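Local coordinates for hypothetical protein SA2161 (Staphylococcus aureus, PDB 1Y7R) that probably transfers an acetyl group from acetyl-CoA to an acceptor, as a member of the GNAT acetyltransferase family, at the interface of chains A and B. Residues are numbered along the deposited sequence; one frame, centred on the assembly and turned at random. Chains: chain A/B, hypothetical protein SA2161.

Contact 1: the interface of chains A and B. Residues chain A 65, 67, 103, 105, 129-130; chain B 63, 65, 101, 103-105.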
# COMPACT_ATOMS: atom_id res chain seq x y z
N GLN A 65 -0.83 -0.39 -4.03
CA GLN A 65 -1.54 -1.34 -3.18
C GLN A 65 -3.02 -1.25 -3.52
O GLN A 65 -3.58 -0.16 -3.59
CB GLN A 65 -1.36 -1.02 -1.69
CG GLN A 65 -1.69 -2.23 -0.81
CD GLN A 65 -1.73 -1.92 0.67
OE1 GLN A 65 -1.88 -0.78 1.09
NE2 GLN A 65 -1.66 -2.97 1.46
N VAL A 67 -6.70 -1.90 -2.30
CA VAL A 67 -7.31 -1.84 -0.96
C VAL A 67 -8.82 -1.74 -1.09
O VAL A 67 -9.31 -1.40 -2.16
CB VAL A 67 -6.77 -0.63 -0.11
CG1 VAL A 67 -5.26 -0.75 0.14
CG2 VAL A 67 -7.14 0.77 -0.74
N SER A 103 0.74 -4.88 -4.60
CA SER A 103 0.45 -5.86 -3.56
C SER A 103 -0.92 -5.65 -2.95
O SER A 103 -1.55 -4.59 -3.13
CB SER A 103 1.53 -5.85 -2.45
OG SER A 103 1.34 -4.79 -1.50
N ILE A 105 -3.49 -7.31 0.69
CA ILE A 105 -3.61 -8.20 1.86
C ILE A 105 -4.90 -8.97 1.72
O ILE A 105 -5.98 -8.39 1.56
CB ILE A 105 -3.60 -7.38 3.18
CG1 ILE A 105 -2.31 -6.56 3.34
CG2 ILE A 105 -3.90 -8.26 4.38
CD1 ILE A 105 -1.05 -7.37 3.30
N MSE A 129 2.65 -6.89 7.55
CA MSE A 129 2.58 -6.49 8.96
C MSE A 129 1.73 -5.23 9.04
O MSE A 129 1.67 -4.46 8.07
CB MSE A 129 3.96 -6.23 9.55
CG MSE A 129 4.90 -7.40 9.32
SE MSE A 129 6.59 -7.12 10.24
CE MSE A 129 5.96 -7.35 12.00
N TYR A 130 1.04 -5.04 10.16
CA TYR A 130 0.16 -3.86 10.23
C TYR A 130 0.06 -3.25 11.63
O TYR A 130 0.38 -3.90 12.63
CB TYR A 130 -1.26 -4.23 9.72
CG TYR A 130 -2.05 -5.01 10.75
CD1 TYR A 130 -3.08 -4.38 11.46
CD2 TYR A 130 -1.76 -6.37 11.04
CE1 TYR A 130 -3.81 -5.06 12.42
CE2 TYR A 130 -2.49 -7.07 11.99
CZ TYR A 130 -3.52 -6.41 12.66
OH TYR A 130 -4.25 -7.07 13.62
N VAL B 63 -6.06 4.55 4.96
CA VAL B 63 -5.02 3.53 4.72
C VAL B 63 -3.69 4.14 4.30
O VAL B 63 -3.66 5.10 3.51
CB VAL B 63 -5.51 2.46 3.67
CG1 VAL B 63 -5.86 3.10 2.33
CG2 VAL B 63 -4.46 1.33 3.49
N GLN B 65 0.53 2.64 3.33
CA GLN B 65 1.53 1.58 3.26
C GLN B 65 2.90 2.20 3.35
O GLN B 65 3.22 3.17 2.65
CB GLN B 65 1.41 0.75 1.96
CG GLN B 65 2.18 -0.59 2.02
CD GLN B 65 2.05 -1.39 0.71
OE1 GLN B 65 2.06 -0.81 -0.38
NE2 GLN B 65 1.96 -2.70 0.82
N TYR B 101 -5.66 2.31 8.95
CA TYR B 101 -4.87 1.09 8.89
C TYR B 101 -3.54 1.44 8.22
O TYR B 101 -3.51 2.20 7.24
CB TYR B 101 -5.65 0.10 8.04
CG TYR B 101 -5.03 -1.26 7.81
CD1 TYR B 101 -5.26 -2.29 8.71
CD2 TYR B 101 -4.27 -1.53 6.67
CE1 TYR B 101 -4.75 -3.59 8.50
CE2 TYR B 101 -3.75 -2.82 6.44
CZ TYR B 101 -3.98 -3.83 7.36
OH TYR B 101 -3.47 -5.10 7.15
N SER B 103 0.03 -0.61 6.82
CA SER B 103 0.65 -1.91 6.67
C SER B 103 1.93 -1.78 5.88
O SER B 103 2.26 -0.70 5.37
CB SER B 103 -0.31 -2.92 6.03
OG SER B 103 -0.43 -2.70 4.62
N LEU B 104 2.64 -2.89 5.77
CA LEU B 104 3.84 -2.93 4.95
C LEU B 104 4.08 -4.38 4.56
O LEU B 104 3.44 -5.26 5.10
CB LEU B 104 5.05 -2.38 5.71
CG LEU B 104 5.30 -2.93 7.10
CD1 LEU B 104 6.14 -4.24 7.06
CD2 LEU B 104 5.99 -1.82 7.90
N ILE B 105 4.95 -4.59 3.58
CA ILE B 105 5.42 -5.93 3.25
C ILE B 105 6.87 -6.00 3.72
O ILE B 105 7.72 -5.18 3.26
CB ILE B 105 5.35 -6.24 1.74
CG1 ILE B 105 3.92 -6.16 1.21
CG2 ILE B 105 6.00 -7.64 1.46
CD1 ILE B 105 2.93 -7.20 1.79
O HOH W 1 2.44 -2.50 -2.36
O HOH W 2 -1.92 -0.66 3.83
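A:Gln65 and B:Gln65 lay their terminal amides over one another, with planes 11° apart and the two CD carbons 3.8 Å from each other. Both side chains run extended beyond CG, which stands anti to the backbone N (chi1 -161° in A:Gln65), carrying each amide across to the partner. The amide of B:Gln65 points NE2 at the hydroxyl OG of A:Ser103, 3.2 Å away; the acceptor lies 6° out of the amide plane. The twin bond, from A:Gln65 NE2 to B:Ser103 OG, is weak at 3.4 Å. A water joins each pair a second time: one bridges A:Ser103 OG and B:Gln65 OE1, the other B:Ser103 OG and A:Gln65 OE1, which probably helps to fix the rotation of both amides. The side chains of B:Tyr101 and A:Tyr130 cross at about a right angle, yet their rings are nearly parallel and offset, B:Tyr101 CE1 lying 3.5 Å from A:Tyr130 CD1. A:Ile105 CG2 comes within 4.2 Å of the B:Tyr101 phenol OH. A:Met129 N donates to B:Leu104 O, and B:Leu104 N to A:Met129 O at 2.9 Å. The site lies where strands 63-71 of both chains face each other and strand 126-132 of chain A pairs antiparallel with strand 101-107 of chain B.

Contact 2: the interface of chains A and B. Residues chain A 62, 99-102; chain B 25-26, 131-133.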
# COMPACT_ATOMS: atom_id res chain seq x y z
N THR A 62 6.37 2.88 -9.00
CA THR A 62 7.23 1.90 -8.41
C THR A 62 6.39 0.92 -7.61
O THR A 62 6.72 -0.28 -7.50
CB THR A 62 8.17 2.75 -7.54
OG1 THR A 62 9.51 2.87 -8.04
CG2 THR A 62 7.93 2.72 -6.10
N SER A 99 9.07 -3.62 -13.70
CA SER A 99 9.51 -3.52 -12.28
C SER A 99 8.48 -2.93 -11.32
O SER A 99 8.68 -2.93 -10.12
CB SER A 99 10.88 -2.84 -12.06
OG SER A 99 10.77 -1.41 -12.10
N VAL A 100 7.37 -2.42 -11.83
CA VAL A 100 6.30 -1.96 -10.92
C VAL A 100 5.83 -3.15 -10.08
O VAL A 100 5.60 -4.22 -10.61
CB VAL A 100 5.11 -1.38 -11.72
CG1 VAL A 100 3.92 -1.05 -10.81
CG2 VAL A 100 5.54 -0.16 -12.46
N TYR A 101 5.62 -2.89 -8.80
CA TYR A 101 5.17 -3.88 -7.82
C TYR A 101 3.76 -3.54 -7.38
O TYR A 101 3.47 -2.37 -7.06
CB TYR A 101 6.07 -3.78 -6.61
CG TYR A 101 5.78 -4.74 -5.49
CD1 TYR A 101 6.32 -6.03 -5.49
CD2 TYR A 101 5.04 -4.32 -4.38
CE1 TYR A 101 6.10 -6.90 -4.42
CE2 TYR A 101 4.79 -5.18 -3.31
CZ TYR A 101 5.33 -6.48 -3.34
OH TYR A 101 5.12 -7.33 -2.29
N VAL A 102 2.88 -4.54 -7.34
CA VAL A 102 1.54 -4.26 -6.80
C VAL A 102 1.26 -5.31 -5.74
O VAL A 102 1.54 -6.50 -5.94
CB VAL A 102 0.46 -4.37 -7.89
CG1 VAL A 102 -0.94 -4.01 -7.32
CG2 VAL A 102 0.80 -3.50 -9.14
N PRO B 25 14.90 -5.04 -7.65
CA PRO B 25 15.28 -3.87 -8.42
C PRO B 25 14.09 -3.05 -8.94
O PRO B 25 12.98 -3.59 -9.10
CB PRO B 25 16.04 -4.45 -9.62
CG PRO B 25 16.10 -5.92 -9.44
CD PRO B 25 15.22 -6.32 -8.31
N LYS B 26 14.35 -1.77 -9.21
CA LYS B 26 13.42 -0.90 -9.93
C LYS B 26 14.17 -0.26 -11.09
O LYS B 26 15.36 0.08 -10.94
CB LYS B 26 12.89 0.23 -9.04
CG LYS B 26 12.03 -0.22 -7.89
CD LYS B 26 10.67 -0.77 -8.35
CE LYS B 26 10.09 -1.44 -7.15
NZ LYS B 26 8.75 -1.97 -7.36
N ILE B 131 2.08 -8.98 -7.40
CA ILE B 131 2.56 -9.17 -8.79
C ILE B 131 3.67 -8.17 -9.08
O ILE B 131 3.72 -7.10 -8.47
CB ILE B 131 1.41 -9.01 -9.82
CG1 ILE B 131 0.88 -7.57 -9.82
CG2 ILE B 131 0.31 -10.00 -9.54
CD1 ILE B 131 -0.30 -7.26 -10.77
N LYS B 132 4.56 -8.51 -10.01
CA LYS B 132 5.57 -7.58 -10.53
C LYS B 132 5.42 -7.52 -12.03
O LYS B 132 5.29 -8.58 -12.68
CB LYS B 132 6.98 -8.09 -10.21
CG LYS B 132 7.44 -7.90 -8.79
CD LYS B 132 8.82 -8.52 -8.57
CE LYS B 132 9.26 -8.34 -7.12
NZ LYS B 132 10.43 -9.20 -6.78
N TYR B 133 5.45 -6.32 -12.60
CA TYR B 133 5.36 -6.12 -14.04
C TYR B 133 6.74 -6.16 -14.69
O TYR B 133 7.75 -6.16 -14.00
CB TYR B 133 4.74 -4.74 -14.31
CG TYR B 133 3.26 -4.75 -14.11
CD1 TYR B 133 2.71 -4.72 -12.82
CD2 TYR B 133 2.39 -4.80 -15.20
CE1 TYR B 133 1.33 -4.74 -12.62
CE2 TYR B 133 1.02 -4.84 -15.01
CZ TYR B 133 0.50 -4.80 -13.72
OH TYR B 133 -0.86 -4.83 -13.51
O HOH W 3 9.53 -4.77 -8.04
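A:Val102 and B:Ile131 pair as antiparallel strands across the interface of two GNAT-family chains, the end of chain B running along strand 101-107 of chain A. Among the backbone bonds, A:Val102 N donates to B:Ile131 O at 2.9 Å and B:Ile131 N returns a bond to A:Val102 O. Further on, B:Tyr133 N reaches A:Val100 O, the carbonyl of an engineered residue, and A:Ser99 N meets the C-terminal oxygen B:Tyr133 O, 63° out of the plane of that group.

The polar side-chain contact belongs to B:Lys26. Its chain bends at chi2 (-70°) and is extended beyond that, which carries NZ to two backbone carbonyls: A:Thr62 O at 2.6 Å and A:Ser99 O at 2.9 Å, the latter in the carbonyl plane. A water 3.0 Å from B:Lys26 NZ also touches A:Ser99 O. Main-chain oxygens and a water hold the lysine nitrogen.

Apolar packing fills in around the strands. A:Val102 and B:Ile131 lie side by side, CB against CG1 at 3.8 Å, and A:Val102 CG2 touches B:Tyr133 CE1 at 3.7 Å. The extended chain of B:Lys132 crosses A:Tyr101 obliquely, its CG 4.0 Å from the ring atom CD1.

Contact 3: the interface of chains A and B. Residues chain A 104-106, 111, 114-115, 119, 121; chain B 127-129.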
# COMPACT_ATOMS: atom_id res chain seq x y z
N LEU A 104 -1.36 -6.65 -2.20
CA LEU A 104 -2.58 -6.54 -1.42
C LEU A 104 -2.53 -7.48 -0.23
O LEU A 104 -1.62 -8.30 -0.14
CB LEU A 104 -3.80 -6.84 -2.29
CG LEU A 104 -3.80 -8.15 -3.07
CD1 LEU A 104 -4.34 -9.27 -2.20
CD2 LEU A 104 -4.66 -7.99 -4.30
N ILE A 105 -3.49 -7.31 0.69
CA ILE A 105 -3.61 -8.20 1.86
C ILE A 105 -4.90 -8.97 1.72
O ILE A 105 -5.98 -8.39 1.56
CB ILE A 105 -3.60 -7.38 3.18
CG1 ILE A 105 -2.31 -6.56 3.34
CG2 ILE A 105 -3.90 -8.26 4.38
CD1 ILE A 105 -1.05 -7.37 3.30
N ALA A 106 -4.81 -10.30 1.73
CA ALA A 106 -5.98 -11.12 1.50
C ALA A 106 -6.18 -12.15 2.60
O ALA A 106 -5.23 -12.82 2.95
CB ALA A 106 -5.82 -11.84 0.16
N ASP A 111 -8.28 -14.92 -1.15
CA ASP A 111 -7.10 -15.20 -1.98
C ASP A 111 -7.47 -15.88 -3.31
O ASP A 111 -6.80 -15.69 -4.33
CB ASP A 111 -5.99 -15.97 -1.23
CG ASP A 111 -6.49 -17.23 -0.50
OD1 ASP A 111 -7.71 -17.44 -0.31
OD2 ASP A 111 -5.62 -18.02 -0.08
N TYR A 114 -8.00 -13.18 -5.98
CA TYR A 114 -6.82 -12.45 -6.51
C TYR A 114 -5.95 -13.36 -7.34
O TYR A 114 -5.30 -12.90 -8.26
CB TYR A 114 -6.03 -11.80 -5.38
CG TYR A 114 -6.94 -10.96 -4.52
CD1 TYR A 114 -7.59 -9.84 -5.06
CD2 TYR A 114 -7.18 -11.29 -3.19
CE1 TYR A 114 -8.47 -9.09 -4.28
CE2 TYR A 114 -8.04 -10.55 -2.41
CZ TYR A 114 -8.69 -9.45 -2.95
OH TYR A 114 -9.54 -8.69 -2.14
N VAL A 115 -5.97 -14.65 -7.05
CA VAL A 115 -5.21 -15.63 -7.84
C VAL A 115 -5.63 -15.59 -9.33
O VAL A 115 -4.80 -15.80 -10.23
CB VAL A 115 -5.37 -17.08 -7.25
CG1 VAL A 115 -4.66 -18.09 -8.12
CG2 VAL A 115 -4.80 -17.13 -5.85
N PHE A 119 -2.02 -12.75 -8.98
CA PHE A 119 -1.39 -12.52 -7.66
C PHE A 119 -0.89 -13.83 -7.05
O PHE A 119 -1.51 -14.87 -7.20
CB PHE A 119 -2.36 -11.80 -6.72
CG PHE A 119 -2.52 -10.37 -7.06
CD1 PHE A 119 -1.68 -9.42 -6.49
CD2 PHE A 119 -3.44 -9.96 -8.03
CE1 PHE A 119 -1.80 -8.06 -6.84
CE2 PHE A 119 -3.53 -8.61 -8.39
CZ PHE A 119 -2.70 -7.67 -7.81
N PRO A 121 1.28 -15.48 -3.36
CA PRO A 121 1.64 -15.15 -1.99
C PRO A 121 3.02 -14.52 -1.85
O PRO A 121 3.98 -14.91 -2.55
CB PRO A 121 1.62 -16.51 -1.28
CG PRO A 121 0.64 -17.31 -2.10
CD PRO A 121 0.96 -16.91 -3.53
N GLY B 127 -2.89 -12.63 4.41
CA GLY B 127 -1.53 -12.70 3.88
C GLY B 127 -1.30 -11.75 2.72
O GLY B 127 -2.24 -11.40 1.99
N GLY B 128 -0.05 -11.33 2.56
CA GLY B 128 0.36 -10.52 1.41
C GLY B 128 0.27 -11.35 0.14
O GLY B 128 0.57 -12.55 0.12
N MSE B 129 -0.20 -10.70 -0.92
CA MSE B 129 -0.04 -11.24 -2.26
C MSE B 129 0.46 -10.16 -3.18
O MSE B 129 0.26 -8.96 -2.94
CB MSE B 129 -1.37 -11.78 -2.80
CG MSE B 129 -2.05 -12.72 -1.84
SE MSE B 129 -3.65 -13.47 -2.64
CE MSE B 129 -2.83 -14.74 -3.89
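The selenomethionine B:Met129 buries its side chain in chain A across the interface of two GNAT-family chains, on an antiparallel strand pairing. Its selenium SE sits 3.7 Å from A:Asp111 CB and 3.9 Å from A:Ala106 CB, with A:Tyr114 CB slightly farther off, so the methylene of an aspartate, a methyl and the root of a tyrosine side chain gather round one atom. The terminal methyl CE turns toward helix 110-115 and the segment after it, 3.7 Å from CG2 of the engineered A:Val115 and 3.6 Å from the carbonyl O of A:Phe119. CG stands anti to the carbonyl carbon (chi1 -50°), and a bend at chi3 (74°) swings the methyl into this place. Nearer the backbone, A:Leu104 lies side by side with B:Met129, pointing the same way, its CD1 3.9 Å from CB; A:Phe119 CB approaches that same CB.

The main chains hold the side chain in register. A:Leu104 N donates to B:Met129 O and B:Met129 N to A:Leu104 O, while A:Ala106 and B:Gly127 exchange another pair of bonds, each 2.8 Å between N and O. B:Gly127 N approaches A:Ala106 O from above the carbonyl plane, 38° out of it. A:Ile105 CD1 packs on B:Gly128 CA between these pairs.

In the second shell, A:Leu104 CD2 lies 3.8 Å above the centre of the A:Phe119 ring and also covers the rim of a face of A:Tyr114, which probably helps to position A:Phe119 and A:Tyr114 beside B:Met129.

Contact 4: the interface of chains A and B. Residues chain A 59, 62-63; chain B 14, 34-35, 37-38, 55, 57, 68.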
# COMPACT_ATOMS: atom_id res chain seq x y z
N ASP A 59 2.36 5.19 -5.83
CA ASP A 59 3.18 6.36 -6.21
C ASP A 59 3.22 6.60 -7.74
O ASP A 59 3.96 7.46 -8.23
CB ASP A 59 4.60 6.22 -5.60
CG ASP A 59 5.47 5.18 -6.32
OD1 ASP A 59 4.97 4.39 -7.16
OD2 ASP A 59 6.66 5.15 -6.02
N THR A 62 6.37 2.88 -9.00
CA THR A 62 7.23 1.90 -8.41
C THR A 62 6.39 0.92 -7.61
O THR A 62 6.72 -0.28 -7.50
CB THR A 62 8.17 2.75 -7.54
OG1 THR A 62 9.51 2.87 -8.04
CG2 THR A 62 7.93 2.72 -6.10
N VAL A 63 5.30 1.43 -7.04
CA VAL A 63 4.52 0.61 -6.11
C VAL A 63 3.04 1.03 -6.09
O VAL A 63 2.74 2.22 -6.09
CB VAL A 63 5.13 0.66 -4.68
CG1 VAL A 63 5.19 2.11 -4.11
CG2 VAL A 63 4.46 -0.35 -3.74
N TYR B 14 18.29 6.11 -5.61
CA TYR B 14 17.15 5.26 -5.19
C TYR B 14 17.35 3.83 -5.68
O TYR B 14 17.26 2.87 -4.89
CB TYR B 14 15.87 5.82 -5.80
CG TYR B 14 14.67 4.94 -5.62
CD1 TYR B 14 14.22 4.12 -6.67
CD2 TYR B 14 13.95 4.93 -4.43
CE1 TYR B 14 13.10 3.31 -6.52
CE2 TYR B 14 12.85 4.08 -4.27
CZ TYR B 14 12.43 3.28 -5.33
OH TYR B 14 11.34 2.46 -5.20
N GLY B 34 7.59 7.30 -10.10
CA GLY B 34 7.14 7.11 -8.70
C GLY B 34 7.68 8.06 -7.66
O GLY B 34 6.99 8.44 -6.70
N LEU B 35 8.95 8.44 -7.83
CA LEU B 35 9.62 9.23 -6.79
C LEU B 35 8.89 10.52 -6.40
O LEU B 35 8.82 10.83 -5.20
CB LEU B 35 11.10 9.48 -7.14
CG LEU B 35 11.97 8.24 -6.89
CD1 LEU B 35 13.44 8.49 -7.29
CD2 LEU B 35 11.91 7.80 -5.39
N ASN B 37 5.82 11.15 -6.23
CA ASN B 37 4.41 10.92 -5.83
C ASN B 37 4.13 10.14 -4.54
O ASN B 37 3.03 9.58 -4.38
CB ASN B 37 3.62 10.27 -6.98
CG ASN B 37 3.77 11.00 -8.28
OD1 ASN B 37 4.13 10.40 -9.30
ND2 ASN B 37 3.51 12.32 -8.27
N ALA B 38 5.09 10.11 -3.62
CA ALA B 38 4.87 9.57 -2.28
C ALA B 38 4.21 10.63 -1.41
O ALA B 38 4.33 11.84 -1.67
CB ALA B 38 6.20 9.14 -1.68
N ARG B 55 9.65 5.56 2.58
CA ARG B 55 8.56 6.29 1.92
C ARG B 55 7.20 5.81 2.42
O ARG B 55 7.08 4.69 2.96
CB ARG B 55 8.65 6.15 0.39
CG ARG B 55 10.02 6.60 -0.17
CD ARG B 55 10.25 6.19 -1.63
NE ARG B 55 9.40 6.92 -2.57
CZ ARG B 55 8.60 6.38 -3.49
NH1 ARG B 55 8.46 5.05 -3.64
NH2 ARG B 55 7.91 7.18 -4.29
N ILE B 57 3.00 5.69 1.01
CA ILE B 57 1.88 5.93 0.11
C ILE B 57 0.60 5.78 0.91
O ILE B 57 0.62 5.27 2.02
CB ILE B 57 1.90 5.00 -1.10
CG1 ILE B 57 1.91 3.52 -0.64
CG2 ILE B 57 3.16 5.29 -1.93
CD1 ILE B 57 1.66 2.49 -1.73
N ASP B 68 9.76 0.94 0.66
CA ASP B 68 11.14 1.38 0.36
C ASP B 68 11.99 1.71 1.59
O ASP B 68 12.80 2.64 1.53
CB ASP B 68 11.13 2.59 -0.57
CG ASP B 68 10.64 2.25 -1.96
OD1 ASP B 68 10.73 1.08 -2.35
OD2 ASP B 68 10.16 3.14 -2.64
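A:Asp59 and B:Arg55 form a salt bridge between the subunits. Both guanidinium end nitrogens converge on one carboxylate oxygen, A:Asp59 OD2, with NH2 at 2.9 Å and NH1 at 3.0 Å. The oxygen lies almost in the guanidinium plane, yet the two flat groups are turned 52° apart; NH2 uses the anti lone pair, and NH1 comes from the same anti side but out of the carboxylate plane. A bend at chi3 (70°) turns the end of the arginine toward the aspartate.

Other polar bonds position both partners. A:Asp59 OD1 accepts from the backbone of its own turn: A:Thr62 N at 2.8 Å on the syn lone pair, and A:Val63 N from above the carboxylate plane. On the other side, B:Asp68 OD2 forms a salt bridge within chain B to B:Arg55 NH1 at 2.7 Å and also accepts from the phenol OH of B:Tyr14. B:Arg55 thus stands between two carboxylates, which would probably stabilise its positive charge. A:Thr62 OG1 and B:Tyr14 OH meet tip to tip in a weak bond of 3.4 Å.

Apolar contacts flank the bridge. Within chain B, B:Leu35 CD2 lies 3.7 Å above one face of the guanidinium, toward its rim, and across the interface B:Gly34 CA backs the carboxylate carbon of A:Asp59. B:Ile57 CG2 packs against A:Asp59 CB at 4.0 Å. The site docks the turn before strand 63-71 of chain A onto strand 49-58 and helix 28-34 of chain B, adding a charged tie that probably steadies the dimer.

The contacts belong to one two-fold interface, so each recurs with the chains exchanged. Contact 1 lies about 11 Å from contact 3, measured between C-alpha centres, and shares A:Ile105 with it; contacts 2 and 4 are likewise about 11 Å apart and share A:Thr62. Contacts 3 and 4 are farthest apart, about 21 Å. Strand 101-107 of chain A runs through contacts 1, 2 and 3, and strand 126-132 of chain B links contacts 2 and 3. Antiparallel strand pairing between the chains thus extends across the interface, with contact 4 adding a side-chain tie; this suggests a stable dimer, although the crystal assembly alone does not prove it.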